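Local structure of carbohydrate kinase, FGGY (Rhodospirillum rubrum, 3IFR) at residues 10-16 / 79-85; 248-252 / 436-441; 177-181 / 241-245. The protein probably catalyses the phosphorylation of D-xylulose, acting as a sugar kinase. One frame throughout, in Å; residues are numbered along the deposited sequence.

Interaction 1: residues 10-16 / 79-85; sequences IGLDIGT and GICVTGM
Ile-10 to Ile-14 and Ile-80 to Gly-84 pair in register as neighbouring parallel strands of the six-stranded mixed sheet of the N-terminal domain, a core of the actin-like ATPase fold. The backbone ladder has six hydrogen bonds, in which N and O of Ile-10, Leu-12 and Ile-14 all engage the partner strand. Its straightest rung runs from Ile-14 N to Thr-83 O, 2.8 Å with 174° at the hydrogen. CA-H groups supplement it, as where Ile-80 CA lies 3.3 Å from Ile-10 O.

Apolar packing fills the face carrying Ile-10, Leu-12, Ile-14, Ile-80 and Val-82. Ile-10 CG2 meets Ile-80 CD1 at 3.6 Å, while Leu-12 and Val-82 lie side by side. In Ile-14, CG1 stands beside the backbone N (chi1 -82°) and the chain bends at chi2, bringing CD1 to 3.6 Å from Val-82 CG1. Helices 52-70 and 163-172 cover this layer.

The polar groups sit on the other face, under helix 437-448. Thr-83 directs OG1 away from its backbone N (chi1 178°) to hydrogen-bond Ala-243 O on the next strand, and CG2 abuts Leu-12 O at 3.3 Å.

At the strand ends Gly-84 CA approaches Ile-14 O to 3.0 Å, and the bent chain of selenomethionine Met-85 carries CE to 3.1 Å from Gly-15 O.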
ATOM      1  N   ILE A  10     -13.400 -16.386   1.483  1.00 22.18           N
ATOM      2  CA  ILE A  10     -13.278 -15.297   2.468  1.00 20.35           C
ATOM      3  C   ILE A  10     -11.974 -14.524   2.366  1.00 19.30           C
ATOM      4  O   ILE A  10     -10.910 -15.120   2.261  1.00 18.60           O
ATOM      5  CB  ILE A  10     -13.358 -15.831   3.907  1.00 20.35           C
ATOM      6  CG1 ILE A  10     -14.769 -16.302   4.264  1.00 19.83           C
ATOM      7  CG2 ILE A  10     -12.861 -14.798   4.949  1.00 17.35           C
ATOM      8  CD1 ILE A  10     -14.784 -16.996   5.585  1.00 19.35           C
ATOM      9  N   GLY A  11     -12.062 -13.200   2.431  1.00 17.00           N
ATOM     10  CA  GLY A  11     -10.877 -12.387   2.659  1.00 17.64           C
ATOM     11  C   GLY A  11     -10.925 -11.686   4.012  1.00 20.77           C
ATOM     12  O   GLY A  11     -11.969 -11.158   4.437  1.00 20.87           O
ATOM     13  N   LEU A  12      -9.778 -11.666   4.689  1.00 18.81           N
ATOM     14  CA  LEU A  12      -9.634 -11.038   5.976  1.00 17.14           C
ATOM     15  C   LEU A  12      -8.502  -9.995   5.864  1.00 19.69           C
ATOM     16  O   LEU A  12      -7.424 -10.285   5.351  1.00 20.54           O
ATOM     17  CB  LEU A  12      -9.268 -12.115   7.002  1.00 17.96           C
ATOM     18  CG  LEU A  12      -8.849 -11.655   8.417  1.00 16.97           C
ATOM     19  CD1 LEU A  12     -10.017 -10.943   9.129  1.00 16.56           C
ATOM     20  CD2 LEU A  12      -8.361 -12.806   9.264  1.00 16.73           C
ATOM     21  N   ASP A  13      -8.734  -8.787   6.360  1.00 20.38           N
ATOM     22  CA  ASP A  13      -7.745  -7.713   6.254  1.00 18.38           C
ATOM     23  C   ASP A  13      -7.366  -7.187   7.654  1.00 17.81           C
ATOM     24  O   ASP A  13      -8.179  -6.565   8.356  1.00 18.13           O
ATOM     25  CB  ASP A  13      -8.283  -6.603   5.338  1.00 20.68           C
ATOM     26  CG  ASP A  13      -7.448  -5.325   5.393  1.00 20.71           C
ATOM     27  OD1 ASP A  13      -6.270  -5.385   5.780  1.00 18.07           O
ATOM     28  OD2 ASP A  13      -8.002  -4.248   5.058  1.00 24.33           O
ATOM     29  N   ILE A  14      -6.135  -7.488   8.055  1.00 15.55           N
ATOM     30  CA  ILE A  14      -5.576  -7.028   9.304  1.00 18.13           C
ATOM     31  C   ILE A  14      -5.037  -5.628   9.041  1.00 19.13           C
ATOM     32  O   ILE A  14      -3.839  -5.440   8.751  1.00 20.38           O
ATOM     33  CB  ILE A  14      -4.443  -7.937   9.817  1.00 16.82           C
ATOM     34  CG1 ILE A  14      -5.003  -9.149  10.545  1.00 20.72           C
ATOM     35  CG2 ILE A  14      -3.705  -7.248  10.911  1.00 18.01           C
ATOM     36  CD1 ILE A  14      -5.824 -10.051   9.748  1.00 21.62           C
ATOM     37  N   GLY A  15      -5.933  -4.648   9.131  1.00 17.95           N
ATOM     38  CA  GLY A  15      -5.625  -3.285   8.743  1.00 19.82           C
ATOM     39  C   GLY A  15      -5.075  -2.493   9.891  1.00 20.60           C
ATOM     40  O   GLY A  15      -5.048  -2.961  11.025  1.00 24.02           O
ATOM     41  N   THR A  16      -4.670  -1.275   9.610  1.00 19.53           N
ATOM     42  CA  THR A  16      -4.028  -0.467  10.595  1.00 20.57           C
ATOM     43  C   THR A  16      -4.984   0.040  11.648  1.00 23.41           C
ATOM     44  O   THR A  16      -4.656  -0.001  12.843  1.00 26.64           O
ATOM     45  CB  THR A  16      -3.326   0.730   9.965  1.00 21.83           C
ATOM     46  OG1 THR A  16      -2.100   0.275   9.456  1.00 25.13           O
ATOM     47  CG2 THR A  16      -2.950   1.777  11.056  1.00 25.63           C
ATOM     48  N   GLY A  79     -12.255 -21.460   1.037  1.00 24.53           N
ATOM     49  CA  GLY A  79     -10.880 -21.075   1.284  1.00 22.94           C
ATOM     50  C   GLY A  79     -10.818 -19.696   1.913  1.00 23.22           C
ATOM     51  O   GLY A  79     -11.777 -18.935   1.834  1.00 23.82           O
ATOM     52  N   ILE A  80      -9.710 -19.361   2.555  1.00 22.08           N
ATOM     53  CA  ILE A  80      -9.565 -18.023   3.139  1.00 20.69           C
ATOM     54  C   ILE A  80      -8.176 -17.478   2.816  1.00 20.20           C
ATOM     55  O   ILE A  80      -7.196 -18.224   2.815  1.00 22.17           O
ATOM     56  CB  ILE A  80      -9.750 -18.051   4.649  1.00 17.80           C
ATOM     57  CG1 ILE A  80      -9.430 -16.691   5.252  1.00 18.83           C
ATOM     58  CG2 ILE A  80      -8.846 -19.083   5.248  1.00 17.36           C
ATOM     59  CD1 ILE A  80     -10.065 -16.482   6.572  1.00 16.40           C
ATOM     60  N   CYS A  81      -8.087 -16.197   2.500  1.00 16.85           N
ATOM     61  CA  CYS A  81      -6.769 -15.548   2.396  1.00 17.31           C
ATOM     62  C   CYS A  81      -6.707 -14.361   3.368  1.00 17.16           C
ATOM     63  O   CYS A  81      -7.675 -13.574   3.509  1.00 16.81           O
ATOM     64  CB  CYS A  81      -6.453 -15.121   0.954  1.00 15.44           C
ATOM     65  SG  CYS A  81      -4.886 -14.190   0.740  1.00 16.82           S
ATOM     66  N   VAL A  82      -5.584 -14.237   4.057  1.00 16.62           N
ATOM     67  CA  VAL A  82      -5.395 -13.131   4.980  1.00 16.50           C
ATOM     68  C   VAL A  82      -4.392 -12.122   4.410  1.00 18.47           C
ATOM     69  O   VAL A  82      -3.268 -12.484   4.047  1.00 17.67           O
ATOM     70  CB  VAL A  82      -4.868 -13.641   6.333  1.00 16.05           C
ATOM     71  CG1 VAL A  82      -4.743 -12.499   7.326  1.00 15.72           C
ATOM     72  CG2 VAL A  82      -5.787 -14.729   6.911  1.00 17.41           C
ATOM     73  N   THR A  83      -4.783 -10.850   4.395  1.00 17.78           N
ATOM     74  CA  THR A  83      -3.902  -9.757   4.028  1.00 14.70           C
ATOM     75  C   THR A  83      -3.838  -8.781   5.252  1.00 19.69           C
ATOM     76  O   THR A  83      -4.563  -8.958   6.252  1.00 15.67           O
ATOM     77  CB  THR A  83      -4.464  -9.085   2.757  1.00 19.48           C
ATOM     78  OG1 THR A  83      -3.669  -7.964   2.356  1.00 20.32           O
ATOM     79  CG2 THR A  83      -5.890  -8.606   3.003  1.00 17.87           C
ATOM     80  N   GLY A  84      -2.949  -7.788   5.180  1.00 17.41           N
ATOM     81  CA  GLY A  84      -2.854  -6.759   6.187  1.00 16.75           C
ATOM     82  C   GLY A  84      -1.681  -5.832   5.904  1.00 19.26           C
ATOM     83  O   GLY A  84      -0.963  -5.992   4.919  1.00 17.27           O
HETATM   84  N   MSE A  85      -1.454  -4.863   6.786  1.00 21.24           N
HETATM   85  CA  MSE A  85      -0.351  -3.921   6.581  1.00 20.15           C
HETATM   86  C   MSE A  85       1.034  -4.610   6.681  1.00 18.97           C
HETATM   87  O   MSE A  85       1.182  -5.635   7.335  1.00 17.88           O
HETATM   88  CB  MSE A  85      -0.501  -2.731   7.528  1.00 18.66           C
HETATM   89  CG  MSE A  85       0.205  -2.873   8.878  1.00 25.60           C
HETATM   90 SE   MSE A  85      -0.403  -4.296  10.127  1.00 37.33          SE
HETATM   91  CE  MSE A  85      -1.940  -3.417  11.033  1.00 23.28           C
TER

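Interaction 2: residues 248-252 / 436-441; sequences ASALA and GSAVGA
Peptide units are the flat groups that meet where Ala-248 and Gly-440 bring two helices together; rings and carboxylates take no part. The carbonyl oxygens of Ala-248, Ser-437 and Gly-440 take several of the closest touches. Ala-248 O faces Gly-440 CA at 3.1 Å in a CA-H...O contact, and the same oxygen accepts the helical bond from Ala-252 N, so it is approached by one N-H from its own helix and one C-H from the other. In return, Ala-248 CB rests 3.6 Å from Ser-437 O, and Leu-251 CD2 comes equally near Gly-440 O.

Small residues make this closeness possible. The short helical segments cross at 80° with their axes only 6.9 Å apart, and with a bare CA at Gly-440 the backbone of one helix lies directly on that of the other. Ala-252 CB fills the next place along, 3.7 Å from Val-439 CG1. CG1 is the branch anti to the backbone N of Val-439 (chi1 171°).

The polar side of the crossing is a weak hydrogen bond between Ser-249 OG and Ser-437 OG, 3.3 Å long, in which either hydroxyl could donate. Ser-437 OG also hydrogen-bonds Asp-245 O, one turn before Ser-249, and so contacts helix 245-252 at two places.

A crossing of this kind is consistent with the paired connecting helices between the two domains of actin-like ATPases, the region about which such kinases usually hinge. Helix 437-448 also packs through Ser-437, Ala-438, Val-439 and Ala-441 on strands 8-14, 18-25 and 77-84 of the N-terminal sheet, while Leu-251 touches Trp-455.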
ATOM      1  N   ALA A 248      -2.972  -6.446  -2.791  1.00 21.26           N
ATOM      2  CA  ALA A 248      -4.295  -7.046  -2.908  1.00 23.49           C
ATOM      3  C   ALA A 248      -5.270  -5.957  -3.320  1.00 22.68           C
ATOM      4  O   ALA A 248      -6.183  -6.206  -4.116  1.00 23.91           O
ATOM      5  CB  ALA A 248      -4.730  -7.704  -1.616  1.00 19.86           C
ATOM      6  N   SER A 249      -5.055  -4.744  -2.819  1.00 21.84           N
ATOM      7  CA  SER A 249      -5.855  -3.614  -3.285  1.00 24.35           C
ATOM      8  C   SER A 249      -5.639  -3.376  -4.774  1.00 24.88           C
ATOM      9  O   SER A 249      -6.592  -3.120  -5.502  1.00 23.95           O
ATOM     10  CB  SER A 249      -5.564  -2.337  -2.508  1.00 23.90           C
ATOM     11  OG  SER A 249      -6.561  -2.135  -1.538  1.00 28.89           O
ATOM     12  N   ALA A 250      -4.396  -3.466  -5.245  1.00 24.21           N
ATOM     13  CA  ALA A 250      -4.171  -3.261  -6.681  1.00 23.41           C
ATOM     14  C   ALA A 250      -4.949  -4.322  -7.486  1.00 23.04           C
ATOM     15  O   ALA A 250      -5.718  -4.003  -8.371  1.00 25.60           O
ATOM     16  CB  ALA A 250      -2.704  -3.279  -7.021  1.00 21.17           C
ATOM     17  N   LEU A 251      -4.759  -5.580  -7.153  1.00 24.62           N
ATOM     18  CA  LEU A 251      -5.539  -6.676  -7.744  1.00 25.61           C
ATOM     19  C   LEU A 251      -7.041  -6.397  -7.796  1.00 22.27           C
ATOM     20  O   LEU A 251      -7.664  -6.527  -8.815  1.00 24.15           O
ATOM     21  CB  LEU A 251      -5.318  -7.937  -6.913  1.00 22.92           C
ATOM     22  CG  LEU A 251      -6.016  -9.152  -7.502  1.00 23.26           C
ATOM     23  CD1 LEU A 251      -5.548  -9.349  -8.943  1.00 20.55           C
ATOM     24  CD2 LEU A 251      -5.772 -10.395  -6.625  1.00 19.62           C
ATOM     25  N   ALA A 252      -7.626  -6.015  -6.681  1.00 27.16           N
ATOM     26  CA  ALA A 252      -9.068  -5.727  -6.630  1.00 25.43           C
ATOM     27  C   ALA A 252      -9.428  -4.603  -7.549  1.00 24.91           C
ATOM     28  O   ALA A 252     -10.543  -4.556  -8.078  1.00 32.91           O
ATOM     29  CB  ALA A 252      -9.520  -5.399  -5.175  1.00 24.22           C
ATOM     30  N   GLY A 436     -12.011  -2.559   0.097  1.00 38.18           N
ATOM     31  CA  GLY A 436     -10.554  -2.568   0.129  1.00 33.47           C
ATOM     32  C   GLY A 436      -9.755  -3.825  -0.248  1.00 32.57           C
ATOM     33  O   GLY A 436     -10.037  -4.522  -1.258  1.00 28.40           O
ATOM     34  N   SER A 437      -8.717  -4.075   0.566  1.00 28.39           N
ATOM     35  CA  SER A 437      -7.757  -5.150   0.360  1.00 23.29           C
ATOM     36  C   SER A 437      -8.373  -6.524   0.577  1.00 23.03           C
ATOM     37  O   SER A 437      -7.879  -7.538   0.038  1.00 20.69           O
ATOM     38  CB  SER A 437      -6.585  -4.998   1.336  1.00 24.18           C
ATOM     39  OG  SER A 437      -6.036  -3.694   1.354  1.00 24.35           O
ATOM     40  N   ALA A 438      -9.436  -6.578   1.375  1.00 21.52           N
ATOM     41  CA  ALA A 438     -10.018  -7.880   1.726  1.00 22.29           C
ATOM     42  C   ALA A 438     -10.458  -8.551   0.472  1.00 21.57           C
ATOM     43  O   ALA A 438     -10.372  -9.772   0.358  1.00 20.87           O
ATOM     44  CB  ALA A 438     -11.185  -7.750   2.667  1.00 21.74           C
ATOM     45  N   VAL A 439     -10.923  -7.735  -0.475  1.00 21.80           N
ATOM     46  CA  VAL A 439     -11.331  -8.225  -1.790  1.00 20.44           C
ATOM     47  C   VAL A 439     -10.198  -8.844  -2.621  1.00 22.11           C
ATOM     48  O   VAL A 439     -10.393  -9.886  -3.288  1.00 22.09           O
ATOM     49  CB  VAL A 439     -11.986  -7.122  -2.658  1.00 21.88           C
ATOM     50  CG1 VAL A 439     -12.176  -7.666  -4.062  1.00 20.12           C
ATOM     51  CG2 VAL A 439     -13.298  -6.637  -2.044  1.00 22.21           C
ATOM     52  N   GLY A 440      -9.039  -8.175  -2.641  1.00 22.91           N
ATOM     53  CA  GLY A 440      -7.873  -8.715  -3.316  1.00 18.75           C
ATOM     54  C   GLY A 440      -7.601 -10.063  -2.671  1.00 20.16           C
ATOM     55  O   GLY A 440      -7.186 -11.025  -3.324  1.00 20.49           O
ATOM     56  N   ALA A 441      -7.842 -10.153  -1.368  1.00 20.43           N
ATOM     57  CA  ALA A 441      -7.565 -11.415  -0.656  1.00 21.02           C
ATOM     58  C   ALA A 441      -8.575 -12.539  -0.930  1.00 18.72           C
ATOM     59  O   ALA A 441      -8.164 -13.664  -1.186  1.00 19.64           O
ATOM     60  CB  ALA A 441      -7.351 -11.190   0.869  1.00 19.01           C
TER

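Interaction 3: residues 177-181 / 241-245; sequences VDRNW and GGAAD
The backbones of Asp-178 and Gly-242 approach to 5.7 Å between CA atoms, and those of Asn-180 and Ala-244 to 6.5 Å, with no direct bond joining them. The motif is an N-cap: Asp-178 precedes helix 179-185 and caps it through OD1, which accepts from Asn-180 N at 3.0 Å. The bond is nearly straight, 177° at the hydrogen, though the N-H comes from above the carboxylate plane, 82° out of it. Within the N-terminal domain, this sets the start of helix 179-185 against the end of strand 238-244 in the six-stranded sheet, where Ala-244 is itself the N-cap of helix 245-252.

With CG anti to the backbone N (chi1 -173°), the carboxylate lies against the Gly-242 carbonyl. Its OD2 comes within 3.1 Å of Gly-242 O, a meeting of two acceptors that are each served by other donors: OD2 by Tyr-164 OH, Gly-242 O by Thr-216 OG1. Side-chain carbon contact is slight, Asn-180 CB to Ala-244 CB at 4.1 Å.

A bridging water joins the segments. It donates to Asp-178 OD2 at 2.6 Å and accepts from Ala-244 N at 3.0 Å, while Asn-180 OD1 bonds to Tyr-288 N and Asn-180 ND2 donates to the water at 2.7 Å.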
ATOM      1  N   VAL A 177       6.563 -16.915   6.332  1.00 21.47           N
ATOM      2  CA  VAL A 177       6.164 -15.550   6.028  1.00 18.75           C
ATOM      3  C   VAL A 177       5.932 -15.335   4.524  1.00 19.39           C
ATOM      4  O   VAL A 177       6.529 -16.017   3.695  1.00 20.82           O
ATOM      5  CB  VAL A 177       7.188 -14.539   6.553  1.00 18.39           C
ATOM      6  CG1 VAL A 177       7.165 -14.567   8.043  1.00 18.83           C
ATOM      7  CG2 VAL A 177       8.570 -14.849   6.013  1.00 17.30           C
ATOM      8  N   ASP A 178       5.041 -14.402   4.183  1.00 17.39           N
ATOM      9  CA  ASP A 178       4.871 -13.921   2.819  1.00 17.53           C
ATOM     10  C   ASP A 178       6.252 -13.511   2.268  1.00 20.03           C
ATOM     11  O   ASP A 178       7.041 -12.814   2.972  1.00 18.98           O
ATOM     12  CB  ASP A 178       3.945 -12.703   2.868  1.00 16.56           C
ATOM     13  CG  ASP A 178       3.525 -12.189   1.507  1.00 17.25           C
ATOM     14  OD1 ASP A 178       3.926 -12.743   0.464  1.00 16.07           O
ATOM     15  OD2 ASP A 178       2.769 -11.185   1.499  1.00 16.33           O
ATOM     16  N   ARG A 179       6.548 -13.973   1.050  1.00 17.22           N
ATOM     17  CA  ARG A 179       7.650 -13.445   0.254  1.00 20.98           C
ATOM     18  C   ARG A 179       7.696 -11.922   0.378  1.00 17.79           C
ATOM     19  O   ARG A 179       8.750 -11.321   0.459  1.00 16.29           O
ATOM     20  CB  ARG A 179       7.432 -13.760  -1.257  1.00 21.01           C
ATOM     21  CG  ARG A 179       7.667 -15.222  -1.724  1.00 24.50           C
ATOM     22  CD  ARG A 179       7.671 -15.357  -3.301  1.00 29.14           C
ATOM     23  NE  ARG A 179       6.430 -14.832  -3.920  1.00 28.62           N
ATOM     24  CZ  ARG A 179       6.135 -14.859  -5.228  1.00 30.39           C
ATOM     25  NH1 ARG A 179       4.988 -14.364  -5.655  1.00 28.43           N
ATOM     26  NH2 ARG A 179       6.961 -15.403  -6.107  1.00 30.45           N
ATOM     27  N   ASN A 180       6.536 -11.283   0.313  1.00 17.06           N
ATOM     28  CA  ASN A 180       6.541  -9.837   0.218  1.00 17.24           C
ATOM     29  C   ASN A 180       6.909  -9.167   1.556  1.00 18.42           C
ATOM     30  O   ASN A 180       7.539  -8.112   1.583  1.00 18.67           O
ATOM     31  CB  ASN A 180       5.188  -9.352  -0.302  1.00 18.52           C
ATOM     32  CG  ASN A 180       5.149  -9.215  -1.835  1.00 20.53           C
ATOM     33  OD1 ASN A 180       6.122  -8.766  -2.471  1.00 18.39           O
ATOM     34  ND2 ASN A 180       4.006  -9.569  -2.422  1.00 17.69           N
ATOM     35  N   TRP A 181       6.488  -9.777   2.661  1.00 14.89           N
ATOM     36  CA  TRP A 181       6.949  -9.320   3.955  1.00 17.87           C
ATOM     37  C   TRP A 181       8.501  -9.395   3.989  1.00 21.48           C
ATOM     38  O   TRP A 181       9.184  -8.418   4.364  1.00 20.88           O
ATOM     39  CB  TRP A 181       6.295 -10.126   5.089  1.00 17.74           C
ATOM     40  CG  TRP A 181       6.725  -9.671   6.416  1.00 17.72           C
ATOM     41  CD1 TRP A 181       6.159  -8.675   7.166  1.00 17.31           C
ATOM     42  CD2 TRP A 181       7.839 -10.161   7.172  1.00 17.78           C
ATOM     43  NE1 TRP A 181       6.862  -8.517   8.335  1.00 15.81           N
ATOM     44  CE2 TRP A 181       7.895  -9.419   8.365  1.00 17.53           C
ATOM     45  CE3 TRP A 181       8.802 -11.164   6.955  1.00 18.63           C
ATOM     46  CZ2 TRP A 181       8.884  -9.636   9.336  1.00 18.40           C
ATOM     47  CZ3 TRP A 181       9.763 -11.385   7.911  1.00 15.89           C
ATOM     48  CH2 TRP A 181       9.811 -10.621   9.083  1.00 18.99           C
ATOM     49  N   GLY A 241      -1.522 -18.377   1.043  1.00 16.63           N
ATOM     50  CA  GLY A 241      -0.447 -17.517   1.457  1.00 16.61           C
ATOM     51  C   GLY A 241      -1.002 -16.161   1.866  1.00 18.21           C
ATOM     52  O   GLY A 241      -1.968 -15.674   1.281  1.00 17.09           O
ATOM     53  N   GLY A 242      -0.405 -15.535   2.873  1.00 15.90           N
ATOM     54  CA  GLY A 242      -0.785 -14.166   3.185  1.00 16.25           C
ATOM     55  C   GLY A 242      -0.421 -13.200   2.067  1.00 18.48           C
ATOM     56  O   GLY A 242       0.552 -13.414   1.321  1.00 15.87           O
ATOM     57  N   ALA A 243      -1.183 -12.135   1.992  1.00 18.09           N
ATOM     58  CA  ALA A 243      -1.153 -11.214   0.903  1.00 18.34           C
ATOM     59  C   ALA A 243      -0.804  -9.850   1.389  1.00 18.47           C
ATOM     60  O   ALA A 243      -1.324  -9.410   2.334  1.00 19.54           O
ATOM     61  CB  ALA A 243      -2.467 -11.202   0.247  1.00 19.79           C
ATOM     62  N   ALA A 244       0.108  -9.185   0.730  1.00 15.91           N
ATOM     63  CA  ALA A 244       0.405  -7.818   1.058  1.00 16.75           C
ATOM     64  C   ALA A 244      -0.766  -6.843   0.783  1.00 18.11           C
ATOM     65  O   ALA A 244      -1.224  -6.789  -0.279  1.00 16.82           O
ATOM     66  CB  ALA A 244       1.632  -7.386   0.362  1.00 16.82           C
ATOM     67  N   ASP A 245      -1.217  -6.087   1.761  1.00 15.77           N
ATOM     68  CA  ASP A 245      -2.408  -5.279   1.595  1.00 16.36           C
ATOM     69  C   ASP A 245      -2.518  -4.343   0.406  1.00 21.77           C
ATOM     70  O   ASP A 245      -3.506  -4.355  -0.240  1.00 22.63           O
ATOM     71  CB  ASP A 245      -2.892  -4.608   2.878  1.00 18.00           C
ATOM     72  CG  ASP A 245      -2.004  -3.508   3.366  1.00 20.99           C
ATOM     73  OD1 ASP A 245      -0.921  -3.279   2.878  1.00 23.20           O
ATOM     74  OD2 ASP A 245      -2.410  -2.851   4.258  1.00 20.51           O
TER
HETATM   75  O   HOH W   1       2.044 -10.620  -0.972  1.00 21.80           O

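From the N terminus, the chain closes three successive loops that neither nest nor cross. Interaction 1 closes the first, pairing strand 8-14 with strand 77-84 after about sixty residues. Interaction 3 closes a second of similar span, bringing the start of helix 179-185 to the end of strand 238-244, the sheet neighbour of 77-84. That strand runs straight into helix 245-252, from which interaction 2 closes a far longer loop of more than 180 residues on helix 437-448. Interactions 1 and 3 share the sheet, Val-82 O lying 2.9 Å from Ala-243 N, a probable hydrogen bond. Sheet, capped helix and the helix crossing, probably between the domains, are thereby tied together around residues 243-245.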